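Local coordinates for epimerase family protein SDR39U1 (Homo sapiens, PDB 4B4O) that probably acts as an NADP-dependent oxidoreductase, binding NADPH in a Rossmann-type domain of the NAD(P)-dependent epimerase/dehydratase family, at residues W41-L44 with A45-L49; Q113-L116 with T117-Y120; G127-D130 with F131-L135; N225-F228 with A229-G233. The protein carries 3 engineered substitutions. All blocks are in the same frame, centred on the assembly; numbering follows the deposited sequence.

Contact 1 of 4, residues W41-L44 with A45-L49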
ATOM      1  N   TRP A  41      15.074  -8.655  11.567  1.00 31.22           N
ATOM      2  CA  TRP A  41      15.491  -9.264  10.289  1.00 31.05           C
ATOM      3  C   TRP A  41      16.699 -10.128  10.473  1.00 33.23           C
ATOM      4  O   TRP A  41      16.764 -11.233   9.931  1.00 33.57           O
ATOM      5  CB  TRP A  41      15.736  -8.199   9.216  1.00 30.24           C
ATOM      6  CG  TRP A  41      14.449  -7.478   8.891  1.00 28.11           C
ATOM      7  CD1 TRP A  41      14.038  -6.232   9.345  1.00 27.61           C
ATOM      8  CD2 TRP A  41      13.308  -7.978   8.116  1.00 26.41           C
ATOM      9  NE1 TRP A  41      12.785  -5.923   8.894  1.00 25.75           N
ATOM     10  CE2 TRP A  41      12.292  -6.921   8.153  1.00 24.94           C
ATOM     11  CE3 TRP A  41      13.044  -9.134   7.407  1.00 26.18           C
ATOM     12  CZ2 TRP A  41      11.087  -7.044   7.491  1.00 23.30           C
ATOM     13  CZ3 TRP A  41      11.819  -9.248   6.750  1.00 24.54           C
ATOM     14  CH2 TRP A  41      10.866  -8.232   6.788  1.00 23.11           C
ATOM     15  N   ASP A  42      17.647  -9.655  11.266  1.00 34.94           N
ATOM     16  CA  ASP A  42      18.841 -10.432  11.560  1.00 37.34           C
ATOM     17  C   ASP A  42      18.485 -11.748  12.232  1.00 38.06           C
ATOM     18  O   ASP A  42      19.094 -12.778  11.955  1.00 39.47           O
ATOM     19  CB  ASP A  42      19.813  -9.638  12.449  1.00 39.23           C
ATOM     20  CG  ASP A  42      20.464  -8.473  11.714  1.00 39.32           C
ATOM     21  OD1 ASP A  42      20.340  -8.385  10.467  1.00 38.17           O
ATOM     22  OD2 ASP A  42      21.107  -7.650  12.394  1.00 40.75           O
ATOM     23  N   GLU A  43      17.512 -11.701  13.128  1.00 37.33           N
ATOM     24  CA  GLU A  43      17.079 -12.887  13.845  1.00 38.15           C
ATOM     25  C   GLU A  43      16.367 -13.862  12.917  1.00 37.16           C
ATOM     26  O   GLU A  43      16.581 -15.055  13.030  1.00 38.60           O
ATOM     27  CB  GLU A  43      16.220 -12.488  15.050  1.00 37.83           C
ATOM     28  CG  GLU A  43      15.374 -13.581  15.737  1.00 38.25           C
ATOM     29  CD  GLU A  43      14.804 -13.036  17.071  1.00 38.55           C
ATOM     30  OE1 GLU A  43      14.635 -11.777  17.214  1.00 37.65           O
ATOM     31  OE2 GLU A  43      14.558 -13.840  18.012  1.00 39.95           O
ATOM     32  N   LEU A  44      15.557 -13.361  11.997  1.00 34.95           N
ATOM     33  CA  LEU A  44      14.888 -14.213  11.018  1.00 34.12           C
ATOM     34  C   LEU A  44      15.874 -14.961  10.123  1.00 35.45           C
ATOM     35  O   LEU A  44      15.671 -16.124   9.809  1.00 36.19           O
ATOM     36  CB  LEU A  44      13.945 -13.377  10.147  1.00 31.67           C
ATOM     37  CG  LEU A  44      13.211 -14.073   9.004  1.00 30.73           C
ATOM     38  CD1 LEU A  44      12.133 -14.990   9.552  1.00 30.81           C
ATOM     39  CD2 LEU A  44      12.638 -13.019   8.092  1.00 28.65           C
ATOM     40  N   ALA A  45      16.931 -14.279   9.699  1.00 35.96           N
ATOM     41  CA  ALA A  45      17.934 -14.893   8.840  1.00 37.46           C
ATOM     42  C   ALA A  45      18.738 -15.926   9.603  1.00 40.11           C
ATOM     43  O   ALA A  45      19.186 -16.909   9.029  1.00 41.54           O
ATOM     44  CB  ALA A  45      18.862 -13.833   8.269  1.00 37.59           C
ATOM     45  N   ALA A  46      18.925 -15.687  10.896  1.00 40.96           N
ATOM     46  CA  ALA A  46      19.760 -16.543  11.737  1.00 43.71           C
ATOM     47  C   ALA A  46      19.067 -17.839  12.076  1.00 44.36           C
ATOM     48  O   ALA A  46      19.610 -18.909  11.859  1.00 46.36           O
ATOM     49  CB  ALA A  46      20.124 -15.824  13.034  1.00 44.52           C
ATOM     50  N   SER A  47      17.874 -17.729  12.655  1.00 42.93           N
ATOM     51  CA  SER A  47      17.191 -18.884  13.235  1.00 43.89           C
ATOM     52  C   SER A  47      15.884 -19.253  12.532  1.00 42.15           C
ATOM     53  O   SER A  47      15.264 -20.242  12.887  1.00 43.06           O
ATOM     54  CB  SER A  47      16.971 -18.668  14.733  1.00 44.59           C
ATOM     55  OG  SER A  47      16.451 -17.380  14.990  1.00 42.59           O
ATOM     56  N   GLY A  48      15.479 -18.497  11.515  1.00 39.90           N
ATOM     57  CA  GLY A  48      14.404 -18.947  10.634  1.00 38.64           C
ATOM     58  C   GLY A  48      13.040 -18.405  10.971  1.00 36.65           C
ATOM     59  O   GLY A  48      12.890 -17.533  11.826  1.00 36.00           O
ATOM     60  N   LEU A  49      12.034 -18.931  10.290  1.00 35.91           N
ATOM     61  CA  LEU A  49      10.673 -18.421  10.412  1.00 34.05           C
ATOM     62  C   LEU A  49      10.060 -18.883  11.737  1.00 35.11           C
ATOM     63  O   LEU A  49      10.035 -20.076  12.005  1.00 37.01           O
ATOM     64  CB  LEU A  49       9.835 -18.927   9.232  1.00 33.32           C
ATOM     65  CG  LEU A  49       8.496 -18.232   8.952  1.00 31.18           C
ATOM     66  CD1 LEU A  49       8.639 -16.891   8.232  1.00 29.13           C
ATOM     67  CD2 LEU A  49       7.581 -19.156   8.158  1.00 31.44           C
TER

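Contact 2 of 4, residues Q113-L116 with T117-Y120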
ATOM      1  N   GLN A 113       0.327   1.462 -16.269  1.00 17.77           N
ATOM      2  CA  GLN A 113       0.782   2.636 -16.973  1.00 18.84           C
ATOM      3  C   GLN A 113      -0.194   3.807 -16.750  1.00 18.65           C
ATOM      4  O   GLN A 113      -1.359   3.728 -17.106  1.00 18.48           O
ATOM      5  CB  GLN A 113       0.926   2.275 -18.459  1.00 20.13           C
ATOM      6  CG  GLN A 113       1.082   3.402 -19.473  1.00 21.53           C
ATOM      7  CD  GLN A 113       2.426   4.120 -19.441  1.00 22.56           C
ATOM      8  OE1 GLN A 113       3.467   3.606 -19.957  1.00 23.56           O
ATOM      9  NE2 GLN A 113       2.406   5.360 -18.903  1.00 22.64           N
ATOM     10  N   PRO A 114       0.292   4.906 -16.158  1.00 18.90           N
ATOM     11  CA  PRO A 114      -0.570   6.074 -16.024  1.00 19.10           C
ATOM     12  C   PRO A 114      -1.066   6.553 -17.371  1.00 20.26           C
ATOM     13  O   PRO A 114      -0.326   6.523 -18.353  1.00 21.38           O
ATOM     14  CB  PRO A 114       0.351   7.116 -15.402  1.00 19.77           C
ATOM     15  CG  PRO A 114       1.375   6.322 -14.674  1.00 19.24           C
ATOM     16  CD  PRO A 114       1.626   5.146 -15.573  1.00 19.27           C
ATOM     17  N   SER A 115      -2.323   6.992 -17.386  1.00 20.15           N
ATOM     18  CA  SER A 115      -3.062   7.269 -18.610  1.00 21.18           C
ATOM     19  C   SER A 115      -4.354   7.997 -18.266  1.00 21.16           C
ATOM     20  O   SER A 115      -4.947   7.770 -17.230  1.00 20.09           O
ATOM     21  CB  SER A 115      -3.399   5.963 -19.338  1.00 20.95           C
ATOM     22  OG  SER A 115      -4.327   6.175 -20.396  1.00 21.92           O
ATOM     23  N   LEU A 116      -4.774   8.886 -19.145  1.00 22.56           N
ATOM     24  CA  LEU A 116      -6.005   9.608 -18.943  1.00 22.89           C
ATOM     25  C   LEU A 116      -7.200   8.854 -19.542  1.00 22.80           C
ATOM     26  O   LEU A 116      -8.354   9.221 -19.301  1.00 23.00           O
ATOM     27  CB  LEU A 116      -5.885  11.021 -19.540  1.00 24.75           C
ATOM     28  CG  LEU A 116      -5.023  11.992 -18.724  1.00 25.17           C
ATOM     29  CD1 LEU A 116      -4.621  13.194 -19.588  1.00 27.37           C
ATOM     30  CD2 LEU A 116      -5.758  12.405 -17.444  1.00 24.55           C
ATOM     31  N   THR A 117      -6.913   7.828 -20.343  1.00 22.78           N
ATOM     32  CA  THR A 117      -7.943   7.095 -21.079  1.00 23.11           C
ATOM     33  C   THR A 117      -8.036   5.605 -20.699  1.00 21.95           C
ATOM     34  O   THR A 117      -9.105   5.034 -20.790  1.00 21.99           O
ATOM     35  CB  THR A 117      -7.684   7.205 -22.598  1.00 24.75           C
ATOM     36  OG1 THR A 117      -6.430   6.569 -22.908  1.00 24.67           O
ATOM     37  CG2 THR A 117      -7.668   8.698 -23.054  1.00 26.26           C
ATOM     38  N   ALA A 118      -6.927   4.980 -20.307  1.00 21.16           N
ATOM     39  CA  ALA A 118      -6.914   3.537 -20.078  1.00 20.42           C
ATOM     40  C   ALA A 118      -7.673   3.150 -18.815  1.00 19.23           C
ATOM     41  O   ALA A 118      -7.967   3.991 -17.951  1.00 18.78           O
ATOM     42  CB  ALA A 118      -5.497   2.994 -20.006  1.00 20.16           C
ATOM     43  N   GLU A 119      -7.990   1.866 -18.738  1.00 18.97           N
ATOM     44  CA  GLU A 119      -8.663   1.271 -17.601  1.00 18.07           C
ATOM     45  C   GLU A 119      -8.009  -0.080 -17.311  1.00 17.65           C
ATOM     46  O   GLU A 119      -7.840  -0.893 -18.210  1.00 18.45           O
ATOM     47  CB  GLU A 119     -10.154   1.108 -17.914  1.00 18.79           C
ATOM     48  CG  GLU A 119     -10.929   0.332 -16.875  1.00 18.26           C
ATOM     49  CD  GLU A 119     -12.445   0.379 -17.089  1.00 19.18           C
ATOM     50  OE1 GLU A 119     -13.055   1.471 -16.845  1.00 19.36           O
ATOM     51  OE2 GLU A 119     -13.023  -0.700 -17.409  1.00 19.87           O
ATOM     52  N   TYR A 120      -7.656  -0.326 -16.063  1.00 16.60           N
ATOM     53  CA  TYR A 120      -6.893  -1.507 -15.699  1.00 16.31           C
ATOM     54  C   TYR A 120      -7.631  -2.352 -14.679  1.00 15.88           C
ATOM     55  O   TYR A 120      -8.311  -1.820 -13.816  1.00 15.39           O
ATOM     56  CB  TYR A 120      -5.545  -1.083 -15.100  1.00 15.67           C
ATOM     57  CG  TYR A 120      -4.708  -0.212 -16.020  1.00 16.29           C
ATOM     58  CD1 TYR A 120      -3.932  -0.779 -17.009  1.00 17.15           C
ATOM     59  CD2 TYR A 120      -4.717   1.172 -15.902  1.00 16.28           C
ATOM     60  CE1 TYR A 120      -3.190   0.001 -17.855  1.00 17.94           C
ATOM     61  CE2 TYR A 120      -3.977   1.961 -16.752  1.00 17.12           C
ATOM     62  CZ  TYR A 120      -3.219   1.371 -17.726  1.00 17.93           C
ATOM     63  OH  TYR A 120      -2.443   2.121 -18.573  1.00 18.97           O
TER
HETATM   64  O   HOH W   1      -5.820   5.062 -16.647  1.00  2.00           O

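Contact 3 of 4, residues G127-D130 with F131-L135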
ATOM      1  N   GLY A 127       4.191  -3.098 -15.450  1.00 19.21           N
ATOM      2  CA  GLY A 127       5.419  -3.439 -14.749  1.00 19.60           C
ATOM      3  C   GLY A 127       6.742  -3.222 -15.470  1.00 21.21           C
ATOM      4  O   GLY A 127       7.759  -3.747 -15.003  1.00 21.84           O
ATOM      5  N   ASP A 128       6.758  -2.421 -16.538  1.00 22.02           N
ATOM      6  CA  ASP A 128       7.901  -2.389 -17.433  1.00 23.90           C
ATOM      7  C   ASP A 128       8.197  -1.063 -18.163  1.00 24.84           C
ATOM      8  O   ASP A 128       8.814  -1.074 -19.224  1.00 26.57           O
ATOM      9  CB  ASP A 128       7.687  -3.474 -18.487  1.00 24.90           C
ATOM     10  CG  ASP A 128       6.379  -3.285 -19.282  1.00 24.51           C
ATOM     11  OD1 ASP A 128       5.546  -2.405 -18.959  1.00 23.32           O
ATOM     12  OD2 ASP A 128       6.183  -4.039 -20.259  1.00 25.60           O
ATOM     13  N   PHE A 129       7.772   0.069 -17.612  1.00 23.97           N
ATOM     14  CA  PHE A 129       7.836   1.359 -18.340  1.00 24.97           C
ATOM     15  C   PHE A 129       8.442   2.522 -17.556  1.00 25.21           C
ATOM     16  O   PHE A 129       8.623   3.603 -18.102  1.00 26.37           O
ATOM     17  CB  PHE A 129       6.431   1.760 -18.798  1.00 24.17           C
ATOM     18  CG  PHE A 129       5.445   1.782 -17.689  1.00 22.27           C
ATOM     19  CD1 PHE A 129       5.345   2.887 -16.860  1.00 21.81           C
ATOM     20  CD2 PHE A 129       4.663   0.671 -17.429  1.00 21.18           C
ATOM     21  CE1 PHE A 129       4.448   2.900 -15.809  1.00 20.24           C
ATOM     22  CE2 PHE A 129       3.762   0.673 -16.390  1.00 19.63           C
ATOM     23  CZ  PHE A 129       3.648   1.788 -15.574  1.00 19.13           C
ATOM     24  N   ASP A 130       8.712   2.315 -16.279  1.00 24.30           N
ATOM     25  CA  ASP A 130       9.361   3.328 -15.456  1.00 24.77           C
ATOM     26  C   ASP A 130       9.922   2.660 -14.206  1.00 24.18           C
ATOM     27  O   ASP A 130       9.766   1.460 -14.003  1.00 23.42           O
ATOM     28  CB  ASP A 130       8.405   4.492 -15.116  1.00 24.07           C
ATOM     29  CG  ASP A 130       7.295   4.109 -14.108  1.00 22.01           C
ATOM     30  OD1 ASP A 130       7.263   2.994 -13.560  1.00 21.07           O
ATOM     31  OD2 ASP A 130       6.391   4.950 -13.882  1.00 21.48           O
ATOM     32  N   PHE A 131      10.541   3.447 -13.352  1.00 24.69           N
ATOM     33  CA  PHE A 131      11.170   2.898 -12.179  1.00 24.46           C
ATOM     34  C   PHE A 131      10.214   2.145 -11.239  1.00 22.46           C
ATOM     35  O   PHE A 131      10.524   1.049 -10.750  1.00 22.18           O
ATOM     36  CB  PHE A 131      11.863   4.011 -11.401  1.00 25.50           C
ATOM     37  CG  PHE A 131      12.449   3.547 -10.102  1.00 25.36           C
ATOM     38  CD1 PHE A 131      13.731   3.050 -10.059  1.00 26.84           C
ATOM     39  CD2 PHE A 131      11.710   3.590  -8.945  1.00 23.93           C
ATOM     40  CE1 PHE A 131      14.275   2.618  -8.876  1.00 26.88           C
ATOM     41  CE2 PHE A 131      12.242   3.152  -7.761  1.00 23.95           C
ATOM     42  CZ  PHE A 131      13.529   2.669  -7.726  1.00 25.42           C
ATOM     43  N   PHE A 132       9.065   2.751 -10.958  1.00 21.29           N
ATOM     44  CA  PHE A 132       8.126   2.173  -9.988  1.00 19.62           C
ATOM     45  C   PHE A 132       7.378   0.951 -10.518  1.00 18.74           C
ATOM     46  O   PHE A 132       7.073   0.039  -9.764  1.00 17.91           O
ATOM     47  CB  PHE A 132       7.157   3.245  -9.502  1.00 18.96           C
ATOM     48  CG  PHE A 132       7.830   4.334  -8.752  1.00 19.92           C
ATOM     49  CD1 PHE A 132       8.325   4.098  -7.470  1.00 19.88           C
ATOM     50  CD2 PHE A 132       8.019   5.575  -9.326  1.00 21.13           C
ATOM     51  CE1 PHE A 132       8.989   5.085  -6.777  1.00 21.05           C
ATOM     52  CE2 PHE A 132       8.680   6.585  -8.635  1.00 22.36           C
ATOM     53  CZ  PHE A 132       9.178   6.331  -7.357  1.00 22.33           C
ATOM     54  N   SER A 133       7.096   0.933 -11.815  1.00 19.15           N
ATOM     55  CA  SER A 133       6.496  -0.246 -12.427  1.00 18.75           C
ATOM     56  C   SER A 133       7.505  -1.404 -12.423  1.00 19.56           C
ATOM     57  O   SER A 133       7.157  -2.516 -12.034  1.00 19.03           O
ATOM     58  CB  SER A 133       5.984   0.066 -13.841  1.00 19.28           C
ATOM     59  OG  SER A 133       6.970   0.677 -14.644  1.00 20.82           O
ATOM     60  N   ASN A 134       8.752  -1.139 -12.823  1.00 21.04           N
ATOM     61  CA  ASN A 134       9.813  -2.135 -12.704  1.00 22.06           C
ATOM     62  C   ASN A 134       9.998  -2.591 -11.257  1.00 21.39           C
ATOM     63  O   ASN A 134      10.245  -3.769 -10.996  1.00 21.62           O
ATOM     64  CB  ASN A 134      11.148  -1.614 -13.262  1.00 23.98           C
ATOM     65  CG  ASN A 134      11.200  -1.675 -14.792  1.00 25.18           C
ATOM     66  OD1 ASN A 134      10.902  -2.723 -15.374  1.00 25.33           O
ATOM     67  ND2 ASN A 134      11.573  -0.562 -15.460  1.00 26.26           N
ATOM     68  N   LEU A 135       9.892  -1.661 -10.317  1.00 20.76           N
ATOM     69  CA  LEU A 135       9.982  -2.032  -8.909  1.00 20.20           C
ATOM     70  C   LEU A 135       8.938  -3.117  -8.594  1.00 19.02           C
ATOM     71  O   LEU A 135       9.270  -4.164  -8.089  1.00 19.29           O
ATOM     72  CB  LEU A 135       9.806  -0.800  -7.990  1.00 19.76           C
ATOM     73  CG  LEU A 135       9.683  -1.018  -6.461  1.00 19.14           C
ATOM     74  CD1 LEU A 135      10.992  -1.382  -5.782  1.00 20.38           C
ATOM     75  CD2 LEU A 135       9.075   0.207  -5.799  1.00 18.60           C
TER

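Contact 4 of 4, residues N225-F228 with A229-G233. Engineered in segment 229-233: F232 (natural residue Leu).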
ATOM      1  N   ASN A 225      -8.014  13.487  -9.100  1.00 13.82           N
ATOM      2  CA  ASN A 225      -7.376  14.327  -8.095  1.00 13.61           C
ATOM      3  C   ASN A 225      -8.162  15.611  -7.783  1.00 13.70           C
ATOM      4  O   ASN A 225      -8.234  16.007  -6.628  1.00 13.32           O
ATOM      5  CB  ASN A 225      -5.944  14.678  -8.520  1.00 14.24           C
ATOM      6  CG  ASN A 225      -5.291  15.700  -7.620  1.00 14.33           C
ATOM      7  OD1 ASN A 225      -5.521  16.903  -7.762  1.00 14.73           O
ATOM      8  ND2 ASN A 225      -4.480  15.228  -6.673  1.00 14.09           N
ATOM      9  N   ALA A 226      -8.740  16.253  -8.808  1.00 14.33           N
ATOM     10  CA  ALA A 226      -9.601  17.431  -8.598  1.00 14.53           C
ATOM     11  C   ALA A 226     -10.769  17.070  -7.707  1.00 13.97           C
ATOM     12  O   ALA A 226     -11.089  17.805  -6.767  1.00 13.79           O
ATOM     13  CB  ALA A 226     -10.119  17.993  -9.906  1.00 15.47           C
ATOM     14  N   GLU A 227     -11.400  15.928  -7.973  1.00 13.83           N
ATOM     15  CA  GLU A 227     -12.546  15.474  -7.139  1.00 13.53           C
ATOM     16  C   GLU A 227     -12.117  15.166  -5.690  1.00 12.87           C
ATOM     17  O   GLU A 227     -12.816  15.506  -4.747  1.00 12.81           O
ATOM     18  CB  GLU A 227     -13.281  14.273  -7.784  1.00 13.75           C
ATOM     19  CG  GLU A 227     -14.401  13.641  -6.923  1.00 13.64           C
ATOM     20  CD  GLU A 227     -14.909  12.286  -7.465  1.00 13.91           C
ATOM     21  OE1 GLU A 227     -14.803  12.090  -8.719  1.00 14.42           O
ATOM     22  OE2 GLU A 227     -15.384  11.413  -6.668  1.00 13.76           O
ATOM     23  N   PHE A 228     -10.944  14.574  -5.526  1.00 12.55           N
ATOM     24  CA  PHE A 228     -10.377  14.381  -4.194  1.00 12.16           C
ATOM     25  C   PHE A 228     -10.202  15.689  -3.394  1.00 12.30           C
ATOM     26  O   PHE A 228     -10.580  15.770  -2.228  1.00 12.21           O
ATOM     27  CB  PHE A 228      -9.011  13.655  -4.273  1.00 12.04           C
ATOM     28  CG  PHE A 228      -8.235  13.715  -2.998  1.00 11.93           C
ATOM     29  CD1 PHE A 228      -8.585  12.903  -1.940  1.00 11.72           C
ATOM     30  CD2 PHE A 228      -7.217  14.630  -2.831  1.00 12.25           C
ATOM     31  CE1 PHE A 228      -7.913  12.974  -0.744  1.00 11.84           C
ATOM     32  CE2 PHE A 228      -6.541  14.724  -1.625  1.00 12.37           C
ATOM     33  CZ  PHE A 228      -6.885  13.888  -0.580  1.00 12.17           C
ATOM     34  N   ALA A 229      -9.586  16.686  -4.006  1.00 12.64           N
ATOM     35  CA  ALA A 229      -9.329  17.942  -3.318  1.00 12.90           C
ATOM     36  C   ALA A 229     -10.640  18.588  -2.892  1.00 12.98           C
ATOM     37  O   ALA A 229     -10.779  19.068  -1.763  1.00 13.03           O
ATOM     38  CB  ALA A 229      -8.501  18.888  -4.195  1.00 13.46           C
ATOM     39  N   GLN A 230     -11.592  18.606  -3.811  1.00 13.18           N
ATOM     40  CA  GLN A 230     -12.886  19.227  -3.576  1.00 13.47           C
ATOM     41  C   GLN A 230     -13.658  18.525  -2.447  1.00 13.28           C
ATOM     42  O   GLN A 230     -14.138  19.179  -1.526  1.00 13.51           O
ATOM     43  CB  GLN A 230     -13.669  19.237  -4.887  1.00 13.93           C
ATOM     44  CG  GLN A 230     -15.067  19.813  -4.814  1.00 14.46           C
ATOM     45  CD  GLN A 230     -15.849  19.571  -6.146  1.00 15.10           C
ATOM     46  OE1 GLN A 230     -15.413  19.968  -7.248  1.00 15.52           O
ATOM     47  NE2 GLN A 230     -17.014  18.885  -6.038  1.00 15.39           N
ATOM     48  N   THR A 231     -13.707  17.195  -2.497  1.00 13.00           N
ATOM     49  CA  THR A 231     -14.404  16.375  -1.485  1.00 13.00           C
ATOM     50  C   THR A 231     -13.753  16.470  -0.117  1.00 12.89           C
ATOM     51  O   THR A 231     -14.400  16.474   0.903  1.00 13.21           O
ATOM     52  CB  THR A 231     -14.410  14.881  -1.890  1.00 12.79           C
ATOM     53  OG1 THR A 231     -14.973  14.745  -3.195  1.00 13.07           O
ATOM     54  CG2 THR A 231     -15.241  14.023  -0.917  1.00 13.03           C
ATOM     55  N   PHE A 232     -12.432  16.576  -0.116  1.00 12.62           N
ATOM     56  CA  PHE A 232     -11.688  16.699   1.123  1.00 12.72           C
ATOM     57  C   PHE A 232     -11.932  18.068   1.772  1.00 13.16           C
ATOM     58  O   PHE A 232     -12.169  18.148   2.977  1.00 13.53           O
ATOM     59  CB  PHE A 232     -10.202  16.478   0.837  1.00 12.54           C
ATOM     60  CG  PHE A 232      -9.353  16.284   2.053  1.00 12.78           C
ATOM     61  CD1 PHE A 232      -9.892  15.871   3.258  1.00 13.06           C
ATOM     62  CD2 PHE A 232      -7.973  16.465   1.965  1.00 12.95           C
ATOM     63  CE1 PHE A 232      -9.072  15.674   4.365  1.00 13.50           C
ATOM     64  CE2 PHE A 232      -7.149  16.248   3.056  1.00 13.38           C
ATOM     65  CZ  PHE A 232      -7.699  15.860   4.258  1.00 13.65           C
ATOM     66  N   GLY A 233     -11.865  19.133   0.978  1.00 13.26           N
ATOM     67  CA  GLY A 233     -12.230  20.464   1.447  1.00 13.74           C
ATOM     68  C   GLY A 233     -13.647  20.484   2.014  1.00 14.07           C
ATOM     69  O   GLY A 233     -13.868  20.965   3.139  1.00 14.54           O
TER

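Contact 1 of 4, residues W41-L44 with A45-L49
W41 O accepts the amide hydrogen of A45 at 3.1 Å from A45 N, and D42 O takes that of A46 in the same i to i+4 pattern. The next carbonyl is gripped twice: S47 N reaches E43 O at 3.0 Å, almost straight at 172°, while S47 OG meets E43 O from the opposite face of the carbonyl plane. A chi1 of 47° sets the hydroxyl between the backbone N and the carbonyl carbon and so folds it back over the preceding turn. Serine suits this last helical residue because its short side chain pairs with the helix's own backbone. G48 N donates to L44 O at 2.9 Å, from well above the carbonyl plane. Helix 41-47, a short helix of the NADP-binding Rossmann-type domain, ends here, and the positive phi of G48 (97°), easily reached by glycine, turns the chain out of it. The apolar contacts are made by L44. Its CD1 branch lies 3.5 Å from G48 O and 3.8 Å from L49 CA, and reaches L49 CD1 at 4.2 Å, so the leucine covers the departing chain. Beyond them, L44 and L49 rest on helix 72-95, at A92 and L89 respectively. W41 also leans on that helix, through T85 and L89, and touches the NADP-binding residues R32 and A59. On the outer side, E43 CG passes 4.0 Å from S47 OG.

Contact 2 of 4, residues Q113-L116 with T117-Y120
S115 OG gathers the turn around itself, accepting from A118 N at 2.9 Å and from T117 N at 3.1 Å, both bonds fairly straight; T117 OG1 adds a weak bond to it. The bond from the amide two residues on defines an ST turn, and serine fits because its hydroxyl oxygen stands close to its own backbone. With chi1 at 169°, OG is swung away from the amide of S115 toward the two N-H groups that follow. S115 CB also packs on A118 CB at 3.7 Å. A lysine in place of S115 would probably leave the amides of T117 and A118 without their shared acceptor and free the turn to open. A water donates to both S115 O and A118 O, bridging the turn through its backbone. Further along, Y120 OH donates to Q113 O, modelled at 2.4 Å, a length not to be trusted at this resolution. Q113 bends at chi2, so that NE2 bonds P114 O at 3.0 Å in the carbonyl plane, on a lone pair. The Y120 ring meets that of Y112, and backbone bonds from S115 to G264 and from Y120 to K266 and I268 tie this surface loop, between strand 102-108 and helix 131-143, to the chain just after helix 255-262.

Contact 3 of 4, residues G127-D130 with F131-L135
G127 and S133 bring their CA atoms within 4.1 Å as the loop, with phi positive at G127, curls back over the first turn of helix 131-143, where N134 N donates to D130 O at 3.0 Å. S133 OG faces the loop and accepts two amide hydrogens, from D130 N at 2.9 Å and from F129 N at 3.1 Å. In return D130 OD1 takes the hydrogen of S133 N at 2.7 Å, the amide approaching nearly along the carboxylate C-O bond. D130 can do this because its chi1 of 71° folds the carboxylate inward, over the start of the helix; aspartate suits the place, having an acceptor on a stem short enough to reach an amide three residues on. The negative charge would also be favoured by the positive end of the helix dipole. S133 CB sits 3.6 Å from the centroid of the F129 ring in a CH-pi contact, and S133 OG too lies above that ring. The same ring packs on Q113 and P114, earlier in the same loop. Cut back to alanine, F129 would lose the ring, which is likely to strip S133 CB of its CH-pi partner and leave Q113 and P114 without the surface they pack on. On the helix side, F131 meets W70 edge-to-face, and the buried F132 also meets W70 and touches helix 255-262. The reciprocal bonds of D130, at the N-cap, and S133 form a capping box, a recurrent way of starting an alpha-helix.

Contact 4 of 4, residues N225-F228 with A229-G233
F228 and F232, one turn apart, run side by side along the buried side of helix 225-236, a regular alpha-helix with the usual i to i+4 backbone bonds, such as F232 N to F228 O at 2.9 Å. F232 is an engineered residue, leucine in the natural protein. F228 can be followed outward. Its CB lies next to the amide of A229, as it must for a following residue, and a chi1 of 166° carries CG away from the N of F228 and along its carbonyl side. The ring therefore tilts toward the later turn: F228 CD2 still skims A229 N at 3.3 Å, and F228 CZ, at the tip, meets F232 CD2 at 3.8 Å. F232 CB stands over one face of the F228 ring, while the two rings meet obliquely, their centroids 5.5 Å apart and planes at 36°. Phenylalanine at F228 is well placed for its apolar surroundings: the ring stacks on F190 and packs against M168 and M171 of helix 166-176 and L288 of helix 284-293. The engineered ring of F232 also meets M168 and L288. N225, at the helix start, is buried, and its OD1 is satisfied by I183 N. The small A229 adds little bulk beside N225 O. On another side of the helix, T231 turns its hydroxyl back to the preceding turn, E227 CG lying alongside. E227 O thus holds two donors on opposite faces of its plane, T231 N at 3.0 Å and T231 OG1 at 2.8 Å, the hydroxyl 36° out of that plane.

In the fold
Contacts 1, 3 and 4 are partly buried and involve helices, while contact 2 is a surface loop. The three helical contacts sample different parts of a helix: contact 3 its beginning, where side chains take up amides; contact 1 its end, where the chain leaves through a glycine of positive phi; contact 4 the first turns, with buried aromatic rings alongside. In contact 2 a serine hydroxyl and a water serve a turn without helix or strand. Contacts 2 and 3 share the connection from strand 102-108 to helix 131-143 and touch through F129. Contacts 1 and 3 both lean on helix 72-95. Contact 4 is remote from contact 1, their centres about 45 Å apart across the chain's centre.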